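Local coordinates for sensor protein (Bacteroides thetaiotaomicron, PDB 2X7X) that binds fructose through its periplasmic domain, the sensory part of a hybrid two-component system that probably signals as a histidine kinase and transcription regulator, at residues D25-E30 and V37-R42; I91-K96 and D250-L255; G118-S123 and I217-D222; A166-A169 and P174-I177; S181-H186 and K208-E213. All blocks are in the same frame, centred on the assembly; numbering follows the deposited sequence.

Contact 1: D25-E30 and V37-R42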
# COMPACT_ATOMS: atom_id res chain seq x y z
N ASP A 25 18.73 3.46 4.38
CA ASP A 25 18.14 2.65 5.44
C ASP A 25 17.71 1.29 4.95
O ASP A 25 17.77 0.33 5.70
CB ASP A 25 16.93 3.34 6.06
CG ASP A 25 17.29 4.60 6.84
OD1 ASP A 25 16.35 5.28 7.29
OD2 ASP A 25 18.50 4.92 7.00
N GLU A 26 17.25 1.20 3.70
CA GLU A 26 16.84 -0.09 3.12
C GLU A 26 18.04 -1.00 2.86
O GLU A 26 17.92 -2.22 2.91
CB GLU A 26 16.05 0.11 1.82
CG GLU A 26 14.54 0.26 1.99
CD GLU A 26 13.83 0.78 0.73
OE1 GLU A 26 12.59 0.78 0.72
OE2 GLU A 26 14.49 1.20 -0.24
N ILE A 27 19.19 -0.39 2.58
CA ILE A 27 20.41 -1.13 2.29
C ILE A 27 20.98 -1.68 3.60
O ILE A 27 21.12 -2.90 3.75
CB ILE A 27 21.45 -0.24 1.56
CG1 ILE A 27 21.00 0.02 0.12
CG2 ILE A 27 22.84 -0.88 1.58
CD1 ILE A 27 21.61 1.28 -0.49
N LEU A 28 21.26 -0.78 4.53
CA LEU A 28 21.68 -1.14 5.88
C LEU A 28 20.77 -2.21 6.52
O LEU A 28 21.26 -3.15 7.14
CB LEU A 28 21.76 0.10 6.78
CG LEU A 28 22.67 1.26 6.34
CD1 LEU A 28 22.38 2.51 7.14
CD2 LEU A 28 24.15 0.89 6.43
N ARG A 29 19.45 -2.07 6.34
CA ARG A 29 18.51 -3.03 6.92
C ARG A 29 18.71 -4.42 6.31
O ARG A 29 18.59 -5.43 7.01
CB ARG A 29 17.07 -2.57 6.75
CG ARG A 29 16.05 -3.48 7.44
CD ARG A 29 14.61 -3.20 7.03
NE ARG A 29 14.22 -1.84 7.38
CZ ARG A 29 13.78 -0.94 6.50
NH1 ARG A 29 13.48 0.28 6.92
NH2 ARG A 29 13.64 -1.26 5.22
N GLU A 30 19.01 -4.46 5.02
CA GLU A 30 19.25 -5.73 4.35
C GLU A 30 20.64 -6.30 4.70
O GLU A 30 20.86 -7.51 4.61
CB GLU A 30 19.07 -5.59 2.84
CG GLU A 30 18.88 -6.91 2.09
CD GLU A 30 17.55 -7.55 2.37
OE1 GLU A 30 16.60 -6.84 2.78
OE2 GLU A 30 17.44 -8.79 2.18
N VAL A 37 29.13 -8.51 6.61
CA VAL A 37 29.09 -7.33 5.70
C VAL A 37 28.97 -5.93 6.34
O VAL A 37 28.03 -5.63 7.06
CB VAL A 37 27.98 -7.48 4.62
CG1 VAL A 37 26.61 -7.63 5.25
CG2 VAL A 37 28.00 -6.30 3.64
N SER A 38 29.95 -5.09 6.03
CA SER A 38 29.98 -3.72 6.50
C SER A 38 29.64 -2.77 5.34
O SER A 38 30.25 -2.84 4.26
CB SER A 38 31.36 -3.39 7.09
OG SER A 38 31.58 -2.00 7.18
N VAL A 39 28.66 -1.90 5.56
CA VAL A 39 28.27 -0.91 4.56
C VAL A 39 28.59 0.49 5.04
O VAL A 39 28.17 0.91 6.12
CB VAL A 39 26.77 -1.00 4.18
CG1 VAL A 39 26.44 0.03 3.12
CG2 VAL A 39 26.41 -2.39 3.69
N GLU A 40 29.35 1.21 4.22
CA GLU A 40 29.71 2.58 4.48
C GLU A 40 29.06 3.46 3.40
O GLU A 40 29.03 3.08 2.23
CB GLU A 40 31.22 2.70 4.42
CG GLU A 40 31.80 4.01 4.86
CD GLU A 40 33.31 4.00 4.84
OE1 GLU A 40 33.90 2.90 4.63
OE2 GLU A 40 33.90 5.08 5.04
N ILE A 41 28.54 4.62 3.80
CA ILE A 41 27.75 5.47 2.90
C ILE A 41 28.15 6.93 3.02
O ILE A 41 28.23 7.45 4.13
CB ILE A 41 26.22 5.34 3.16
CG1 ILE A 41 25.76 3.89 3.01
CG2 ILE A 41 25.44 6.24 2.21
CD1 ILE A 41 24.33 3.65 3.40
N ARG A 42 28.37 7.58 1.88
CA ARG A 42 28.75 9.00 1.81
C ARG A 42 27.90 9.77 0.80
O ARG A 42 27.56 9.24 -0.27
CB ARG A 42 30.23 9.15 1.43
CG ARG A 42 31.21 8.45 2.38
CD ARG A 42 32.61 8.32 1.78
NE ARG A 42 33.31 9.60 1.65
CZ ARG A 42 33.96 10.21 2.64
NH1 ARG A 42 34.02 9.67 3.85
NH2 ARG A 42 34.56 11.38 2.41

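Contact 2: I91-K96 and D250-L255. With FRU (beta-D-fructofuranose), chain E.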
# COMPACT_ATOMS: atom_id res chain seq x y z
N ILE A 91 28.34 -1.20 -8.99
CA ILE A 91 26.90 -1.21 -9.26
C ILE A 91 26.39 0.22 -9.44
O ILE A 91 26.53 1.07 -8.54
CB ILE A 91 26.06 -1.91 -8.18
CG1 ILE A 91 26.41 -3.40 -8.09
CG2 ILE A 91 24.58 -1.75 -8.50
CD1 ILE A 91 25.73 -4.13 -6.94
N LEU A 92 25.81 0.45 -10.62
CA LEU A 92 25.14 1.71 -10.89
C LEU A 92 23.70 1.62 -10.45
O LEU A 92 22.97 0.70 -10.85
CB LEU A 92 25.22 2.06 -12.38
CG LEU A 92 26.60 2.19 -13.04
CD1 LEU A 92 26.40 2.50 -14.49
CD2 LEU A 92 27.47 3.25 -12.39
N VAL A 93 23.29 2.57 -9.61
CA VAL A 93 21.90 2.70 -9.20
C VAL A 93 21.29 4.01 -9.70
O VAL A 93 21.93 5.07 -9.61
CB VAL A 93 21.73 2.66 -7.66
CG1 VAL A 93 20.25 2.63 -7.31
CG2 VAL A 93 22.37 1.43 -7.09
N ASP A 94 20.06 3.92 -10.22
CA ASP A 94 19.22 5.10 -10.47
C ASP A 94 19.78 6.02 -11.57
O ASP A 94 19.19 6.12 -12.64
CB ASP A 94 18.89 5.82 -9.13
CG ASP A 94 18.77 7.33 -9.26
OD1 ASP A 94 17.96 7.81 -10.07
OD2 ASP A 94 19.47 8.05 -8.52
N ARG A 95 20.91 6.68 -11.33
CA ARG A 95 21.55 7.47 -12.37
C ARG A 95 22.61 6.65 -13.09
O ARG A 95 23.15 5.71 -12.52
CB ARG A 95 22.15 8.73 -11.79
CG ARG A 95 21.17 9.48 -10.97
CD ARG A 95 21.57 10.91 -10.77
NE ARG A 95 20.60 11.55 -9.89
CZ ARG A 95 20.74 12.75 -9.35
NH1 ARG A 95 21.83 13.49 -9.58
NH2 ARG A 95 19.79 13.20 -8.57
N LYS A 96 22.88 7.00 -14.34
CA LYS A 96 23.78 6.22 -15.21
C LYS A 96 25.04 7.02 -15.58
O LYS A 96 25.14 8.22 -15.32
CB LYS A 96 23.09 5.85 -16.53
CG LYS A 96 21.92 4.89 -16.50
CD LYS A 96 21.17 5.07 -17.82
CE LYS A 96 19.98 4.16 -17.99
NZ LYS A 96 19.13 4.59 -19.15
N ASP A 250 16.82 -2.90 -0.63
CA ASP A 250 17.03 -4.33 -0.44
C ASP A 250 17.48 -5.08 -1.70
O ASP A 250 18.36 -5.95 -1.63
CB ASP A 250 15.76 -4.99 0.14
CG ASP A 250 14.58 -4.93 -0.80
OD1 ASP A 250 13.89 -5.96 -0.94
OD2 ASP A 250 14.35 -3.84 -1.39
N LYS A 251 16.88 -4.75 -2.85
CA LYS A 251 17.23 -5.41 -4.10
C LYS A 251 18.61 -4.97 -4.59
O LYS A 251 19.25 -5.68 -5.37
CB LYS A 251 16.17 -5.16 -5.18
CG LYS A 251 14.90 -6.04 -5.06
CD LYS A 251 14.03 -5.91 -6.31
CE LYS A 251 12.59 -6.35 -6.08
NZ LYS A 251 12.46 -7.83 -6.06
N VAL A 252 19.05 -3.80 -4.12
CA VAL A 252 20.38 -3.29 -4.43
C VAL A 252 21.42 -4.13 -3.71
O VAL A 252 22.39 -4.57 -4.33
CB VAL A 252 20.54 -1.80 -4.03
CG1 VAL A 252 22.00 -1.37 -4.06
CG2 VAL A 252 19.73 -0.92 -4.95
N LEU A 253 21.21 -4.38 -2.42
CA LEU A 253 22.13 -5.20 -1.66
C LEU A 253 22.16 -6.67 -2.11
O LEU A 253 23.23 -7.28 -2.15
CB LEU A 253 21.87 -5.12 -0.16
CG LEU A 253 23.09 -5.61 0.64
CD1 LEU A 253 24.30 -4.68 0.46
CD2 LEU A 253 22.76 -5.75 2.10
N GLN A 254 20.99 -7.23 -2.43
CA GLN A 254 20.92 -8.59 -2.93
C GLN A 254 21.77 -8.76 -4.18
O GLN A 254 22.36 -9.82 -4.40
CB GLN A 254 19.49 -9.00 -3.24
CG GLN A 254 18.89 -9.95 -2.22
CD GLN A 254 17.56 -9.45 -1.68
OE1 GLN A 254 17.51 -8.92 -0.56
NE2 GLN A 254 16.49 -9.58 -2.47
N LEU A 255 21.83 -7.70 -4.98
CA LEU A 255 22.64 -7.69 -6.18
C LEU A 255 24.12 -7.69 -5.79
O LEU A 255 24.89 -8.50 -6.30
CB LEU A 255 22.30 -6.46 -7.03
CG LEU A 255 22.93 -6.24 -8.40
CD1 LEU A 255 22.65 -7.39 -9.36
CD2 LEU A 255 22.43 -4.91 -8.97
C1 FRU E . 16.78 11.89 -4.95
C2 FRU E . 16.31 12.48 -6.27
C3 FRU E . 14.85 12.15 -6.55
C4 FRU E . 14.86 11.90 -8.05
C5 FRU E . 16.18 11.17 -8.21
C6 FRU E . 16.79 11.22 -9.61
O1 FRU E . 18.01 12.51 -4.57
O2 FRU E . 16.56 13.89 -6.25
O3 FRU E . 13.95 13.20 -6.14
O4 FRU E . 13.73 11.14 -8.49
O5 FRU E . 17.05 11.88 -7.32
O6 FRU E . 17.97 10.38 -9.65

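Contact 3: G118-S123 and I217-D222. With FRU (beta-D-fructofuranose), chain E.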
# COMPACT_ATOMS: atom_id res chain seq x y z
N GLY A 118 3.76 12.64 -19.60
CA GLY A 118 3.17 13.30 -20.76
C GLY A 118 1.79 12.76 -21.09
O GLY A 118 0.88 13.55 -21.39
N ASN A 119 1.61 11.43 -21.03
CA ASN A 119 0.31 10.85 -21.34
C ASN A 119 -0.74 11.25 -20.31
O ASN A 119 -1.87 11.56 -20.67
CB ASN A 119 0.36 9.32 -21.52
CG ASN A 119 0.97 8.88 -22.87
OD1 ASN A 119 0.96 9.62 -23.86
ND2 ASN A 119 1.51 7.67 -22.89
N TYR A 120 -0.36 11.25 -19.03
CA TYR A 120 -1.28 11.60 -17.98
C TYR A 120 -1.76 13.06 -18.10
O TYR A 120 -2.95 13.34 -17.94
CB TYR A 120 -0.68 11.31 -16.61
CG TYR A 120 -1.56 11.77 -15.48
CD1 TYR A 120 -2.44 10.89 -14.86
CD2 TYR A 120 -1.55 13.11 -15.07
CE1 TYR A 120 -3.27 11.34 -13.83
CE2 TYR A 120 -2.36 13.56 -14.06
CZ TYR A 120 -3.23 12.67 -13.44
OH TYR A 120 -4.04 13.14 -12.43
N ILE A 121 -0.85 13.98 -18.38
CA ILE A 121 -1.20 15.37 -18.57
C ILE A 121 -2.09 15.57 -19.82
O ILE A 121 -3.08 16.32 -19.78
CB ILE A 121 0.05 16.26 -18.64
CG1 ILE A 121 0.83 16.21 -17.31
CG2 ILE A 121 -0.34 17.70 -18.97
CD1 ILE A 121 2.20 16.87 -17.34
N ALA A 122 -1.74 14.91 -20.93
CA ALA A 122 -2.48 15.06 -22.18
C ALA A 122 -3.92 14.59 -22.02
O ALA A 122 -4.84 15.19 -22.56
CB ALA A 122 -1.79 14.32 -23.33
N SER A 123 -4.09 13.52 -21.26
CA SER A 123 -5.40 12.96 -20.97
C SER A 123 -6.19 13.90 -20.05
O SER A 123 -7.38 14.13 -20.27
CB SER A 123 -5.22 11.55 -20.37
OG SER A 123 -6.36 11.13 -19.64
N ILE A 217 -2.77 22.03 -13.24
CA ILE A 217 -2.51 20.81 -12.49
C ILE A 217 -1.01 20.68 -12.22
O ILE A 217 -0.19 21.26 -12.96
CB ILE A 217 -2.99 19.55 -13.25
CG1 ILE A 217 -2.25 19.43 -14.59
CG2 ILE A 217 -4.54 19.53 -13.36
CD1 ILE A 217 -2.24 18.03 -15.13
N PHE A 218 -0.66 19.92 -11.18
CA PHE A 218 0.74 19.71 -10.80
C PHE A 218 1.09 18.23 -10.81
O PHE A 218 0.42 17.42 -10.17
CB PHE A 218 1.05 20.33 -9.43
CG PHE A 218 0.93 21.83 -9.41
CD1 PHE A 218 2.07 22.64 -9.56
CD2 PHE A 218 -0.32 22.45 -9.28
CE1 PHE A 218 1.95 24.05 -9.58
CE2 PHE A 218 -0.44 23.85 -9.29
CZ PHE A 218 0.68 24.64 -9.44
N VAL A 219 2.15 17.89 -11.56
CA VAL A 219 2.63 16.51 -11.62
C VAL A 219 4.09 16.40 -11.22
O VAL A 219 4.92 17.18 -11.68
CB VAL A 219 2.37 15.85 -13.00
CG1 VAL A 219 2.72 14.39 -12.95
CG2 VAL A 219 0.91 16.03 -13.42
N GLY A 220 4.40 15.45 -10.35
CA GLY A 220 5.76 15.25 -9.87
C GLY A 220 6.18 13.80 -9.99
O GLY A 220 5.44 12.98 -10.53
N ILE A 221 7.39 13.48 -9.53
CA ILE A 221 7.90 12.12 -9.56
C ILE A 221 8.52 11.80 -8.21
O ILE A 221 9.11 12.69 -7.60
CB ILE A 221 8.94 11.92 -10.69
CG1 ILE A 221 8.32 12.24 -12.05
CG2 ILE A 221 9.45 10.48 -10.71
CD1 ILE A 221 9.32 12.42 -13.18
N ASP A 222 8.35 10.56 -7.75
CA ASP A 222 9.04 9.98 -6.59
C ASP A 222 8.03 9.19 -5.76
O ASP A 222 8.23 8.00 -5.50
CB ASP A 222 9.76 11.00 -5.71
CG ASP A 222 11.16 11.35 -6.22
OD1 ASP A 222 11.74 10.62 -7.04
OD2 ASP A 222 11.68 12.40 -5.79
C1 FRU E . 16.78 11.89 -4.95
C2 FRU E . 16.31 12.48 -6.27
C3 FRU E . 14.85 12.15 -6.55
C4 FRU E . 14.86 11.90 -8.05
C5 FRU E . 16.18 11.17 -8.21
C6 FRU E . 16.79 11.22 -9.61
O1 FRU E . 18.01 12.51 -4.57
O2 FRU E . 16.56 13.89 -6.25
O3 FRU E . 13.95 13.20 -6.14
O4 FRU E . 13.73 11.14 -8.49
O5 FRU E . 17.05 11.88 -7.32
O6 FRU E . 17.97 10.38 -9.65

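Contact 4: A166-A169 and P174-I177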
# COMPACT_ATOMS: atom_id res chain seq x y z
N ALA A 166 12.94 24.93 -17.45
CA ALA A 166 14.05 25.43 -16.68
C ALA A 166 14.60 24.29 -15.86
O ALA A 166 13.88 23.34 -15.55
CB ALA A 166 13.61 26.57 -15.79
N ASP A 167 15.89 24.39 -15.54
CA ASP A 167 16.63 23.42 -14.75
C ASP A 167 16.53 23.84 -13.28
O ASP A 167 17.02 24.90 -12.90
CB ASP A 167 18.09 23.42 -15.22
CG ASP A 167 18.94 22.40 -14.50
OD1 ASP A 167 18.60 21.98 -13.37
OD2 ASP A 167 19.98 22.02 -15.08
N ALA A 168 15.90 23.01 -12.45
CA ALA A 168 15.65 23.34 -11.05
C ALA A 168 16.54 22.52 -10.10
O ALA A 168 16.35 22.53 -8.87
CB ALA A 168 14.20 23.12 -10.72
N ALA A 169 17.49 21.80 -10.69
CA ALA A 169 18.50 21.07 -9.93
C ALA A 169 17.90 20.17 -8.83
O ALA A 169 18.47 20.03 -7.75
CB ALA A 169 19.54 22.05 -9.34
N PRO A 174 15.23 26.50 -6.34
CA PRO A 174 15.25 26.96 -7.73
C PRO A 174 13.90 26.82 -8.45
O PRO A 174 13.55 27.65 -9.30
CB PRO A 174 16.31 26.06 -8.38
CG PRO A 174 17.20 25.67 -7.25
CD PRO A 174 16.28 25.50 -6.08
N ALA A 175 13.14 25.79 -8.09
CA ALA A 175 11.79 25.61 -8.62
C ALA A 175 10.93 26.85 -8.41
O ALA A 175 10.28 27.33 -9.35
CB ALA A 175 11.12 24.36 -8.01
N GLU A 176 10.94 27.39 -7.20
CA GLU A 176 10.12 28.57 -6.87
C GLU A 176 10.47 29.80 -7.68
O GLU A 176 9.59 30.45 -8.25
CB GLU A 176 10.21 28.88 -5.40
CG GLU A 176 9.51 27.88 -4.52
CD GLU A 176 9.32 28.40 -3.13
OE1 GLU A 176 10.10 29.29 -2.72
OE2 GLU A 176 8.39 27.93 -2.44
N ILE A 177 11.77 30.12 -7.76
CA ILE A 177 12.22 31.24 -8.56
C ILE A 177 11.83 31.04 -10.01
O ILE A 177 11.20 31.90 -10.61
CB ILE A 177 13.74 31.45 -8.44
CG1 ILE A 177 14.13 31.69 -6.97
CG2 ILE A 177 14.23 32.59 -9.36
CD1 ILE A 177 13.42 32.87 -6.35

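Contact 5: S181-H186 and K208-E213. With K (potassium ion), chain F.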
# COMPACT_ATOMS: atom_id res chain seq x y z
N SER A 181 9.24 33.26 -12.56
CA SER A 181 9.56 33.82 -13.86
C SER A 181 8.55 33.35 -14.92
O SER A 181 8.13 34.14 -15.76
CB SER A 181 11.00 33.46 -14.26
OG SER A 181 11.29 33.93 -15.56
N MET A 182 8.14 32.09 -14.86
CA MET A 182 7.19 31.55 -15.83
C MET A 182 5.78 32.16 -15.71
O MET A 182 5.17 32.51 -16.72
CB MET A 182 7.14 30.02 -15.76
CG MET A 182 8.39 29.35 -16.26
SD MET A 182 8.49 27.61 -15.76
CE MET A 182 9.95 27.10 -16.65
N LEU A 183 5.29 32.30 -14.47
CA LEU A 183 4.00 32.93 -14.22
C LEU A 183 3.96 34.37 -14.77
O LEU A 183 3.02 34.75 -15.48
CB LEU A 183 3.67 32.93 -12.72
CG LEU A 183 3.47 31.58 -12.03
CD1 LEU A 183 3.79 31.68 -10.53
CD2 LEU A 183 2.06 31.05 -12.28
N ARG A 184 4.99 35.13 -14.44
CA ARG A 184 5.13 36.51 -14.87
C ARG A 184 5.06 36.62 -16.40
O ARG A 184 4.44 37.56 -16.94
CB ARG A 184 6.46 37.04 -14.36
CG ARG A 184 6.59 38.56 -14.23
CD ARG A 184 8.01 38.94 -13.76
NE ARG A 184 8.42 38.24 -12.52
CZ ARG A 184 9.48 37.43 -12.39
NH1 ARG A 184 10.31 37.21 -13.41
NH2 ARG A 184 9.73 36.85 -11.21
N ARG A 185 5.67 35.66 -17.10
CA ARG A 185 5.84 35.72 -18.56
C ARG A 185 4.77 34.96 -19.36
O ARG A 185 4.71 35.08 -20.58
CB ARG A 185 7.26 35.27 -18.97
CG ARG A 185 8.36 36.25 -18.49
CD ARG A 185 9.75 35.90 -18.97
NE ARG A 185 10.27 34.74 -18.27
CZ ARG A 185 10.28 33.51 -18.77
NH1 ARG A 185 9.81 33.28 -19.99
NH2 ARG A 185 10.75 32.50 -18.04
N HIS A 186 3.95 34.18 -18.67
CA HIS A 186 2.97 33.33 -19.33
C HIS A 186 1.61 33.38 -18.61
O HIS A 186 1.43 32.73 -17.57
CB HIS A 186 3.48 31.88 -19.43
CG HIS A 186 4.78 31.74 -20.16
ND1 HIS A 186 4.91 32.01 -21.51
CD2 HIS A 186 6.01 31.38 -19.73
CE1 HIS A 186 6.16 31.81 -21.88
NE2 HIS A 186 6.85 31.43 -20.82
N LYS A 208 0.33 29.49 -5.93
CA LYS A 208 -0.50 29.84 -4.78
C LYS A 208 -0.35 31.33 -4.50
O LYS A 208 -1.34 32.06 -4.43
CB LYS A 208 -0.00 29.06 -3.55
CG LYS A 208 -1.07 28.39 -2.69
CD LYS A 208 -1.81 29.35 -1.81
CE LYS A 208 -2.73 28.60 -0.84
NZ LYS A 208 -1.94 27.93 0.23
N MET A 209 0.90 31.77 -4.37
CA MET A 209 1.21 33.15 -4.00
C MET A 209 0.86 34.15 -5.08
O MET A 209 0.70 35.33 -4.79
CB MET A 209 2.66 33.29 -3.56
CG MET A 209 2.89 32.60 -2.22
SD MET A 209 4.57 32.63 -1.58
CE MET A 209 4.56 34.28 -0.85
N ALA A 210 0.73 33.68 -6.32
CA ALA A 210 0.34 34.57 -7.41
C ALA A 210 -1.18 34.50 -7.65
O ALA A 210 -1.69 35.07 -8.62
CB ALA A 210 1.13 34.25 -8.68
N GLY A 211 -1.88 33.81 -6.73
CA GLY A 211 -3.31 33.54 -6.85
C GLY A 211 -3.69 32.73 -8.07
O GLY A 211 -4.76 32.93 -8.62
N ARG A 212 -2.83 31.81 -8.51
CA ARG A 212 -3.09 31.09 -9.77
C ARG A 212 -3.00 29.56 -9.72
O ARG A 212 -3.02 28.93 -10.76
CB ARG A 212 -2.14 31.59 -10.87
CG ARG A 212 -2.47 32.95 -11.42
CD ARG A 212 -1.39 33.40 -12.35
NE ARG A 212 -1.30 32.59 -13.56
CZ ARG A 212 -0.40 32.76 -14.53
NH1 ARG A 212 0.52 33.72 -14.43
NH2 ARG A 212 -0.40 31.97 -15.60
N GLU A 213 -2.91 28.98 -8.53
CA GLU A 213 -2.75 27.54 -8.39
C GLU A 213 -3.98 26.70 -8.78
O GLU A 213 -3.87 25.47 -8.93
CB GLU A 213 -2.34 27.18 -6.95
CG GLU A 213 -3.53 26.99 -5.97
CD GLU A 213 -4.19 28.30 -5.54
OE1 GLU A 213 -3.74 29.40 -5.96
OE2 GLU A 213 -5.17 28.22 -4.75
K K F . -4.38 22.79 -8.82
O HOH W 1 -5.56 20.69 -6.44

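Contact 1: D25-E30 and V37-R42
Helix 25-30 runs nearly antiparallel to strand 38-42, at 166° between their directions and 9.2 Å between their axes, with Leu-28 facing Val-39 in the register. This is the return half of a beta-alpha-beta crossover: strand 8-13, helix 18-31 and strand 38-43 form the unit, and the helix lies against the parallel sheet at whose edge strand 38-43 runs. The interface is apolar, with no hydrogen bond between the segments. Val-39 takes the middle of it. Its CG1, anti to the backbone N (chi1 -179°), meets CG2 of Ile-27 at 4.0 Å, the two side chains crossing at about a right angle. Leu-28 starts off to one side, but its tip comes nearer, CD2 of Leu-28 lying 3.9 Å from CB of Val-39. Val-39 and Ile-41 also touch Val-11 on the adjacent strand, which carries the same apolar layer inward. Away from the strand, Glu-26 is hydrogen-bonded to Thr-247 and Gly-249, and Glu-30 forms a salt bridge with Lys-297 of the second subunit, so the helix also faces the dimer partner. Leu-28 and Ile-41 reach toward each other tip to tip, CD2 of Leu-28 standing 4.1 Å from CD1 of Ile-41.

Contact 2: I91-K96 and D250-L255
The fructose pocket begins where strand 91-93 ends: Asp-94 and Arg-95 hold the sugar, while the strand behind them packs on helix 250-255. O6 of the fructose donates to OD1 of Asp-94 at 2.6 Å and accepts from NE of Arg-95 at 2.9 Å, a nearly straight bond (165°). The Arg-95 chain is extended from CG to NE, which brings the guanidinium edge to the sugar; its NH2 gives a longer bond of 3.3 Å to the ring oxygen O5, in the guanidinium plane. Arg-20 pairs with the other oxygen of Asp-94, and Asn-71 O accepts from NH1 of Arg-95, so each group has a second partner within the protein. A leucine in place of Arg-95 would probably leave O5 and O6 without these donors and Asn-71 O without its partner. Behind the pocket the contact is apolar and buried. Ile-91 CD1 lies against CG of Leu-255 at 3.8 Å, and Val-93 CG2 faces both methyls of Val-252, 4.1 Å from Val-252 CG2. The helix runs almost antiparallel to the strand, 168° apart. Val-252 also touches Ile-67 and Ile-106 of the flanking strands 65-68 and 104-108, and Met-23 of helix 18-31.

Contact 3: G118-S123 and I217-D222
This is a helix-on-sheet contact in the second lobe of the periplasmic binding protein fold, where helix 110-124 packs on strand 217-220 of the mixed sheet. The two run nearly antiparallel, 168° apart with axes 10.1 Å from each other, and Ile-121 is opposite Val-219. Only apolar atoms meet. Ile-121 supplies CG1, which lies anti to its carbonyl carbon (chi1 -62°) and comes within 3.9 Å of CG2 of Val-219 and 4.2 Å of CD1 of Ile-217, so one methylene bridges two helix-facing residues of the strand. The same Val-219 methyl has a second neighbour in the Tyr-120 ring, whose CE2 it approaches at 4.1 Å; the side chains cross obliquely. Ala-191 of strand 191-194 touches both isoleucines, and Ala-241 of strand 241-244 touches Tyr-120, so the helix spans adjoining strands. Phe-218 points to the other side of the sheet, where its ring meets Tyr-204 edge-to-face.

Beyond Gly-220 the chain turns a corner and delivers Asp-222 to the fructose. Its carboxylate takes two neighbouring hydroxyls, one on each oxygen, a bidentate grip often used by sugar-binding proteins. An alanine here would probably leave O3 and O4 without these acceptors and the sugar ring less firmly held on that side. Tyr-245 and Asn-196, also of the pocket, pack against the Asp-222 side chain. O3 of the fructose donates to OD2 of Asp-222, at a modelled separation too short to be read closely, and O4 donates to OD1 of Asp-222 at 2.5 Å.

Contact 4: A166-A169 and P174-I177
Strand 159-167 ends at Asp-167, and the chain turns through Ala-168 and Ala-169 before entering helix 172-185, whose first turn brings Pro-174 back to Ala-168 with 4.9 Å between their CA atoms. Ala-169 has left-handed backbone angles (51°/37°), part of the sharp change of direction. Pro-174 points its ring at the turn: CB lies 3.6 Å from the carbonyl oxygen of Ala-168, and CG is similarly close, so the CB-CG edge of the pyrrolidine ring faces that oxygen. The Ala-168 methyl goes to the helix backbone instead, 3.9 Å from N of Ala-175. Its CB is also 4.3 Å from CB of Pro-174 and equally far from CB of Ala-175, a methyl set beside the first turn of the helix. The alanine methyls fit where strand end and helix start come close in this beta-alpha connection of the second lobe, where strand 159-167 is an edge strand of the mixed sheet. Both Ala-168 and Ala-175 also touch Ile-199 of helix 199-209. The turn is held by Asp-167, whose OD1 accepts from N of Ala-169 at 2.9 Å, an Asx turn in which that nitrogen lies nearly on the extension of the carboxylate C-O bond, with the N-H somewhat bent (148°). With CG anti to the backbone N, the Asp-167 carboxylate lies alongside the turn; its second oxygen, OD2, is hydrogen-bonded to Ser-138 OG.

Contact 5: S181-H186 and K208-E213
The guanidinium of Arg-212 binds two backbone carbonyls at the C-terminal end of helix 172-185. NH2 donates to O of His-186 at 2.8 Å, nearly straight (168°) and in the carbonyl plane. NH1 reaches O of Leu-183 at 2.9 Å, but this bond is more bent (140°) and its donor stands above the carbonyl plane; a weak third bond joins NH1 to O of His-186. Both oxygens lie at the guanidinium edge, in its plane, and the positive group would probably suit the negative end of the helix dipole. A bend at chi3 (66°) turns the arginine toward these carbonyls, and its NE forms a salt bridge with Glu-215. Leu-183 covers one guanidinium face: CD2 sits over its centre, 3.7 Å from CZ of Arg-212, the two side chains sliding past each other in opposite directions. The other branch of Leu-183, CD1, packs on CB of Ala-210 at 4.1 Å. Ala-210 and Gly-211 belong to the Schellman motif that ends helix 199-209, with Gly-211 at C-prime and positive phi. Next to Arg-212, the carbonyl O of Glu-213 binds a potassium ion at 2.7 Å, together with Met-216 O. The contact thus joins the C-terminal ends of two neighbouring helices, 172-185 and 199-209. On the sheet side of helix 172-185, Met-182 packs on strands 128-135 and 159-167, and His-186 is hydrogen-bonded to Asp-164 of the latter.

Overall arrangement
The contacts divide between the two lobes of a periplasmic binding protein with fructose in the cleft. Contacts 1 and 2, centres 12 Å apart, touch in one lobe, where helices 18-31 and 249-260 meet and both contacts reach the parallel sheet. Contacts 3, 4 and 5 belong to the other, built on the mixed sheet. Contacts 2 and 3 have centres 27 Å apart, yet each hands the sugar a carboxylate, so the ligand joins the lobes. Contacts 4 and 5, centres 14 Å apart, share helix 172-185; contact 5 lies farther from the cleft, and its Glu-213 touches Phe-218 of contact 3.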